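Local coordinates for protein alpha-14 giardin (PDB 3CHJ) that binds calcium and, in a calcium-dependent way, phospholipid, and may serve as a regulated structural element linking the membrane to the underlying axoneme, at residues A[262-265]-A[266-269]; A[305-308]-A[309-313]; A[293-296]-A[297-301]. One frame throughout, in Å; residues are numbered along the deposited sequence.

Contact 1 (A[262-265]-A[266-269])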
loop_
_atom_site.group_PDB
_atom_site.type_symbol
_atom_site.label_atom_id
_atom_site.label_comp_id
_atom_site.label_asym_id
_atom_site.label_seq_id
_atom_site.Cartn_x
_atom_site.Cartn_y
_atom_site.Cartn_z
ATOM N N SER A 262 8.668 8.451 6.749
ATOM C CA SER A 262 9.539 7.437 6.111
ATOM C C SER A 262 9.037 5.991 6.216
ATOM O O SER A 262 9.179 5.217 5.268
ATOM C CB SER A 262 11.002 7.544 6.589
ATOM O OG SER A 262 11.235 6.820 7.787
ATOM N N ASN A 263 8.459 5.620 7.354
ATOM C CA ASN A 263 7.838 4.287 7.460
ATOM C C ASN A 263 6.709 4.113 6.467
ATOM O O ASN A 263 6.596 3.046 5.798
ATOM C CB ASN A 263 7.334 4.046 8.877
ATOM C CG ASN A 263 8.459 3.879 9.849
ATOM O OD1 ASN A 263 9.443 3.199 9.563
ATOM N ND2 ASN A 263 8.330 4.508 11.014
ATOM N N ARG A 264 5.870 5.134 6.345
ATOM C CA ARG A 264 4.794 5.073 5.358
ATOM C C ARG A 264 5.364 5.064 3.937
ATOM O O ARG A 264 4.934 4.269 3.102
ATOM C CB ARG A 264 3.708 6.162 5.527
ATOM C CG ARG A 264 2.685 6.195 4.368
ATOM C CD ARG A 264 1.536 7.180 4.585
ATOM N NE ARG A 264 0.356 6.495 5.117
ATOM C CZ ARG A 264 -0.676 7.114 5.692
ATOM N NH1 ARG A 264 -0.646 8.430 5.873
ATOM N NH2 ARG A 264 -1.733 6.415 6.092
ATOM N N LEU A 265 6.341 5.934 3.657
ATOM C CA LEU A 265 6.943 5.947 2.326
ATOM C C LEU A 265 7.477 4.569 1.979
ATOM O O LEU A 265 7.306 4.105 0.837
ATOM C CB LEU A 265 8.063 6.998 2.219
ATOM C CG LEU A 265 7.604 8.463 2.315
ATOM C CD1 LEU A 265 8.796 9.381 2.626
ATOM C CD2 LEU A 265 6.929 8.909 1.044
ATOM N N ASN A 266 8.156 3.932 2.932
ATOM C CA ASN A 266 8.758 2.618 2.672
ATOM C C ASN A 266 7.697 1.581 2.332
ATOM O O ASN A 266 7.828 0.858 1.336
ATOM C CB ASN A 266 9.587 2.139 3.872
ATOM C CG ASN A 266 10.887 2.886 4.007
ATOM O OD1 ASN A 266 11.264 3.666 3.118
ATOM N ND2 ASN A 266 11.611 2.619 5.095
ATOM N N ARG A 267 6.662 1.482 3.165
ATOM C CA ARG A 267 5.689 0.413 2.936
ATOM C C ARG A 267 4.887 0.649 1.653
ATOM O O ARG A 267 4.602 -0.301 0.909
ATOM C CB ARG A 267 4.776 0.194 4.153
ATOM C CG ARG A 267 3.861 1.347 4.452
ATOM C CD ARG A 267 2.906 0.938 5.556
ATOM N NE ARG A 267 2.142 2.080 6.045
ATOM C CZ ARG A 267 2.404 2.731 7.170
ATOM N NH1 ARG A 267 3.425 2.362 7.954
ATOM N NH2 ARG A 267 1.635 3.764 7.509
ATOM N N ILE A 268 4.518 1.906 1.369
ATOM C CA ILE A 268 3.766 2.172 0.152
ATOM C C ILE A 268 4.637 1.849 -1.066
ATOM O O ILE A 268 4.183 1.197 -1.995
ATOM C CB ILE A 268 3.272 3.644 0.073
ATOM C CG1 ILE A 268 2.376 3.995 1.282
ATOM C CG2 ILE A 268 2.634 3.923 -1.280
ATOM C CD1 ILE A 268 1.012 3.366 1.252
ATOM N N THR A 269 5.910 2.251 -1.017
ATOM C CA THR A 269 6.827 1.998 -2.117
ATOM C C THR A 269 7.067 0.479 -2.276
ATOM O O THR A 269 6.897 -0.070 -3.365
ATOM C CB THR A 269 8.141 2.784 -1.915
ATOM O OG1 THR A 269 7.816 4.180 -1.810
ATOM C CG2 THR A 269 9.111 2.521 -3.077
HETATM O O HOH W 1 5.756 0.740 7.223
HETATM O O HOH W 2 10.221 1.523 7.467
#
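Asn-266 opens the second turn of helix 262-272 by giving its backbone N-H to the O of Ser-262, 2.9 Å away. Its amide ND2 shares a water with OD1 of Asn-263, while OD1 and ND2 also bond Tyr-303 and the backbone of Asp-70, a double role that an amide, donor and acceptor in one group, can fill. One residue on, Arg-267 bonds the O of Asn-263 through its N, and a second water joins that same O to NH1. With its CG between the backbone N and the carbonyl carbon (chi1 66°), the Arg-267 chain turns back along the helix, and its guanidinium lies with one face over Arg-264; Arg-264 CB is 3.7 Å from Arg-267 NH2. The two guanidinium planes stand 74° apart. In Ile-268 the CG1 methylene lies beside the CG methylene of Arg-264, 3.8 Å away. Thr-269 closes the turn: its N (3.0 Å) and OG1 (2.7 Å) reach the O of Leu-265 from opposite faces of the carbonyl plane. Arg-264 and Arg-267 both form salt bridges with Asp-106 of helix 101-108, so a shared carboxylate probably offsets the charge of two largely buried cations.

Contact 2 (A[305-308]-A[309-313]); sequences DAIK and LLWEP
Ile-307 and Trp-311, one helical turn apart, lie side by side and point the same way, the methyl CG2 on the beta-branch of the isoleucine meeting the indole at its edge, in the ring plane, 4.0 Å from CD1 of Trp-311. The O of Ile-307 also sits at that edge, 3.4 Å from CD1 of Trp-311, and it accepts the backbone N-H of Trp-311 at 3.2 Å. With CG beside its own backbone N (chi1 -79°), the tryptophan holds the pyrrole edge of its ring against the preceding turn, while NE1 bonds OG1 of Thr-269 and the ring meets Phe-291 at a steep angle. A large flat residue with one N-H in its side chain suits this buried place, since it fills space between helices and still satisfies its polar atom.

Leu-310, the next position round the helix, brings CG to 3.3 Å from the O of Ala-306, the acceptor of its own N-H; beyond it lie Leu-74 and Leu-78 of helix 69-78. Small Ala-306 lets Ile-33 and Phe-71 come close. The partly exposed Lys-308 packs toward helix 291-298, and its chain, bent at chi3 (-77°), swings back so that NZ stands 3.6 Å from OD1 of Asp-305 in a salt bridge. Leu-309, also partly exposed, packs instead on Ile-33 and Arg-37 of helix 31-38.

As the helix ends, Glu-312 N bonds the O of Leu-309 at 3.0 Å, leading into Pro-313. This is the C-terminal end of an amphipathic helix in the all-helical annexin fold, with apolar residues turned to neighbouring helices and charges toward the surface.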
loop_
_atom_site.group_PDB
_atom_site.type_symbol
_atom_site.label_atom_id
_atom_site.label_comp_id
_atom_site.label_asym_id
_atom_site.label_seq_id
_atom_site.Cartn_x
_atom_site.Cartn_y
_atom_site.Cartn_z
ATOM N N ASP A 305 16.920 9.419 -3.491
ATOM C CA ASP A 305 17.261 8.851 -4.795
ATOM C C ASP A 305 16.665 7.459 -4.950
ATOM O O ASP A 305 16.199 7.100 -6.027
ATOM C CB ASP A 305 18.784 8.845 -4.987
ATOM C CG ASP A 305 19.360 10.264 -5.136
ATOM O OD1 ASP A 305 18.616 11.211 -5.478
ATOM O OD2 ASP A 305 20.578 10.417 -4.898
ATOM N N ALA A 306 16.645 6.688 -3.861
ATOM C CA ALA A 306 16.080 5.341 -3.897
ATOM C C ALA A 306 14.573 5.346 -4.132
ATOM O O ALA A 306 14.069 4.533 -4.909
ATOM C CB ALA A 306 16.417 4.573 -2.613
ATOM N N ILE A 307 13.857 6.233 -3.435
ATOM C CA ILE A 307 12.416 6.350 -3.626
ATOM C C ILE A 307 12.108 6.748 -5.070
ATOM O O ILE A 307 11.263 6.110 -5.722
ATOM C CB ILE A 307 11.776 7.337 -2.617
ATOM C CG1 ILE A 307 11.959 6.840 -1.180
ATOM C CG2 ILE A 307 10.283 7.616 -2.951
ATOM C CD1 ILE A 307 11.336 5.453 -0.844
ATOM N N LYS A 308 12.833 7.747 -5.591
ATOM C CA LYS A 308 12.639 8.207 -6.987
ATOM C C LYS A 308 12.890 7.066 -7.966
ATOM O O LYS A 308 12.103 6.865 -8.906
ATOM C CB LYS A 308 13.574 9.376 -7.335
ATOM C CG LYS A 308 13.112 10.711 -6.790
ATOM C CD LYS A 308 13.933 11.868 -7.316
ATOM C CE LYS A 308 15.291 11.942 -6.610
ATOM N NZ LYS A 308 15.984 13.254 -6.822
ATOM N N LEU A 309 13.962 6.298 -7.741
ATOM C CA LEU A 309 14.311 5.210 -8.652
ATOM C C LEU A 309 13.295 4.060 -8.618
ATOM O O LEU A 309 12.920 3.503 -9.651
ATOM C CB LEU A 309 15.723 4.690 -8.319
ATOM C CG LEU A 309 16.301 3.620 -9.242
ATOM C CD1 LEU A 309 16.267 4.068 -10.692
ATOM C CD2 LEU A 309 17.730 3.320 -8.793
ATOM N N LEU A 310 12.832 3.690 -7.428
ATOM C CA LEU A 310 11.878 2.579 -7.323
ATOM C C LEU A 310 10.591 2.882 -8.058
ATOM O O LEU A 310 9.987 1.984 -8.653
ATOM C CB LEU A 310 11.561 2.295 -5.849
ATOM C CG LEU A 310 12.693 1.536 -5.151
ATOM C CD1 LEU A 310 12.526 1.605 -3.609
ATOM C CD2 LEU A 310 12.768 0.099 -5.621
ATOM N N TRP A 311 10.177 4.147 -8.030
ATOM C CA TRP A 311 8.949 4.549 -8.680
ATOM C C TRP A 311 9.122 4.882 -10.160
ATOM O O TRP A 311 8.156 5.244 -10.837
ATOM C CB TRP A 311 8.329 5.718 -7.911
ATOM C CG TRP A 311 7.608 5.273 -6.698
ATOM C CD1 TRP A 311 7.945 5.517 -5.390
ATOM C CD2 TRP A 311 6.401 4.520 -6.672
ATOM N NE1 TRP A 311 7.007 4.941 -4.547
ATOM C CE2 TRP A 311 6.046 4.330 -5.316
ATOM C CE3 TRP A 311 5.589 3.959 -7.667
ATOM C CZ2 TRP A 311 4.908 3.622 -4.938
ATOM C CZ3 TRP A 311 4.467 3.258 -7.292
ATOM C CH2 TRP A 311 4.130 3.092 -5.944
ATOM N N GLU A 312 10.349 4.781 -10.659
ATOM C CA GLU A 312 10.552 4.938 -12.084
ATOM C C GLU A 312 10.101 3.645 -12.762
ATOM O O GLU A 312 10.581 2.560 -12.431
ATOM C CB GLU A 312 12.017 5.249 -12.402
ATOM C CG GLU A 312 12.238 5.690 -13.839
ATOM C CD GLU A 312 11.744 7.112 -14.146
ATOM O OE1 GLU A 312 12.023 7.560 -15.273
ATOM O OE2 GLU A 312 11.100 7.800 -13.302
ATOM N N PRO A 313 9.172 3.753 -13.710
ATOM C CA PRO A 313 8.696 2.564 -14.411
ATOM C C PRO A 313 9.841 1.703 -14.970
ATOM O O PRO A 313 10.747 2.215 -15.643
ATOM C CB PRO A 313 7.864 3.150 -15.563
ATOM C CG PRO A 313 7.429 4.479 -15.062
ATOM C CD PRO A 313 8.531 4.990 -14.199
#

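Contact 3 (A[293-296]-A[297-301]); sequences ERCA and TELKG
Arg-294 and Glu-298, four residues apart on helix 291-298, form a salt bridge along one partly exposed flank of the helix. NE of Arg-294 gives the main bond, reaching OE2 of Glu-298 at 2.8 Å with an N-H...O angle of 170°; OE2 lies at the guanidinium edge, in its plane. NH2 of Arg-294 adds a weak bond to Glu-298 OE2, 3.4 Å long. The NE donor comes to OE2 on its anti side and out of the carboxylate plane, and the two flat groups are turned 64° against each other, so this is not the coplanar two-oxygen pairing of arginine with a carboxylate. A bend at chi2 in each chain (66° in Arg-294) folds both ends toward one another, with CG and CD of Arg-294 passing across CG of Glu-298, and both side chains touch Phe-255.

The backbone carries its own set of bonds. The O of Glu-293 takes two, from the N of Thr-297 at 3.1 Å and from its OG1 at 3.2 Å, which arrive from opposite faces of the carbonyl plane; threonine thus satisfies its hydroxyl on the helix itself at an exposed position. Glu-298 N bonds the O of Arg-294, and Leu-299 N bonds the O of Cys-295 at 2.8 Å. Leu-299 is the first residue to leave helical geometry, so this last bond closes the helix.

Inward, SG of Cys-295 touches CD1 of Leu-299 at 3.7 Å. A compact thiol and a branched leucine suit this side, where Cys-295 is buried and Leu-299 partly so, whereas Glu-293 bonds Gln-289. The helix end is thus held by its backbone bonds and by Cys-295 and Leu-299 packing on Ile-307 of helix 301-310, while the ion pair, probably weakened by solvent, links one turn to the next.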
loop_
_atom_site.group_PDB
_atom_site.type_symbol
_atom_site.label_atom_id
_atom_site.label_comp_id
_atom_site.label_asym_id
_atom_site.label_seq_id
_atom_site.Cartn_x
_atom_site.Cartn_y
_atom_site.Cartn_z
ATOM N N GLU A 293 10.088 16.176 -8.189
ATOM C CA GLU A 293 10.321 17.498 -7.610
ATOM C C GLU A 293 9.901 17.544 -6.147
ATOM O O GLU A 293 10.607 18.105 -5.311
ATOM C CB GLU A 293 9.597 18.565 -8.426
ATOM C CG GLU A 293 9.854 19.987 -7.971
ATOM C CD GLU A 293 9.029 20.999 -8.753
ATOM O OE1 GLU A 293 9.072 20.967 -10.007
ATOM O OE2 GLU A 293 8.340 21.811 -8.107
ATOM N N ARG A 294 8.751 16.947 -5.831
ATOM C CA ARG A 294 8.333 16.817 -4.442
ATOM C C ARG A 294 9.332 15.978 -3.637
ATOM O O ARG A 294 9.722 16.343 -2.535
ATOM C CB ARG A 294 6.913 16.234 -4.336
ATOM C CG ARG A 294 6.363 16.228 -2.913
ATOM C CD ARG A 294 6.139 17.658 -2.385
ATOM N NE ARG A 294 5.709 17.664 -0.991
ATOM C CZ ARG A 294 4.444 17.518 -0.605
ATOM N NH1 ARG A 294 3.484 17.361 -1.510
ATOM N NH2 ARG A 294 4.139 17.531 0.682
ATOM N N CYS A 295 9.760 14.865 -4.213
ATOM C CA CYS A 295 10.731 13.995 -3.561
ATOM C C CYS A 295 12.056 14.729 -3.283
ATOM O O CYS A 295 12.641 14.560 -2.205
ATOM C CB CYS A 295 10.951 12.746 -4.415
ATOM S SG CYS A 295 11.709 11.374 -3.523
ATOM N N ALA A 296 12.498 15.546 -4.242
ATOM C CA ALA A 296 13.731 16.334 -4.109
ATOM C C ALA A 296 13.638 17.317 -2.949
ATOM O O ALA A 296 14.603 17.494 -2.192
ATOM C CB ALA A 296 14.030 17.078 -5.396
ATOM N N THR A 297 12.486 17.968 -2.807
ATOM C CA THR A 297 12.291 18.901 -1.707
ATOM C C THR A 297 12.236 18.187 -0.364
ATOM O O THR A 297 12.880 18.610 0.593
ATOM C CB THR A 297 11.019 19.754 -1.893
ATOM O OG1 THR A 297 11.062 20.398 -3.168
ATOM C CG2 THR A 297 10.940 20.819 -0.813
ATOM N N GLU A 298 11.484 17.091 -0.299
ATOM C CA GLU A 298 11.199 16.427 0.967
ATOM C C GLU A 298 12.329 15.544 1.453
ATOM O O GLU A 298 12.535 15.412 2.653
ATOM C CB GLU A 298 9.933 15.553 0.860
ATOM C CG GLU A 298 8.641 16.269 0.456
ATOM C CD GLU A 298 8.161 17.289 1.476
ATOM O OE1 GLU A 298 8.480 17.140 2.680
ATOM O OE2 GLU A 298 7.466 18.249 1.057
ATOM N N LEU A 299 13.034 14.910 0.520
ATOM C CA LEU A 299 14.011 13.882 0.863
ATOM C C LEU A 299 15.403 14.224 0.340
ATOM O O LEU A 299 15.580 14.516 -0.839
ATOM C CB LEU A 299 13.554 12.518 0.322
ATOM C CG LEU A 299 12.164 11.977 0.733
ATOM C CD1 LEU A 299 11.913 10.610 0.073
ATOM C CD2 LEU A 299 11.998 11.883 2.248
ATOM N N LYS A 300 16.388 14.197 1.226
ATOM C CA LYS A 300 17.764 14.453 0.826
ATOM C C LYS A 300 18.544 13.151 0.763
ATOM O O LYS A 300 18.162 12.148 1.380
ATOM C CB LYS A 300 18.447 15.418 1.802
ATOM C CG LYS A 300 17.797 16.794 1.909
ATOM C CD LYS A 300 17.904 17.585 0.620
ATOM C CE LYS A 300 17.227 18.936 0.740
ATOM N NZ LYS A 300 15.746 18.818 0.886
ATOM N N GLY A 301 19.630 13.160 -0.005
ATOM C CA GLY A 301 20.549 12.038 -0.040
ATOM C C GLY A 301 20.033 10.795 -0.728
ATOM O O GLY A 301 19.068 10.849 -1.511
#

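From the N terminus the chain runs through contact 1 on helix 262-272, then contact 3 at the end of helix 291-298, then contact 2 at the end of helix 301-310. Each is local and closes only a helical turn, so the three follow in series, neither nesting nor crossing. They meet in space instead, and each pair touches. Thr-269 CG2 packs 3.6 Å from Leu-310 CD1 between contacts 1 and 2, Lys-308 CG lies 3.6 Å from Cys-295 SG between contacts 2 and 3, and Leu-265 meets Leu-299 between contacts 1 and 3. Three helices of the fourth annexin repeat are thereby joined.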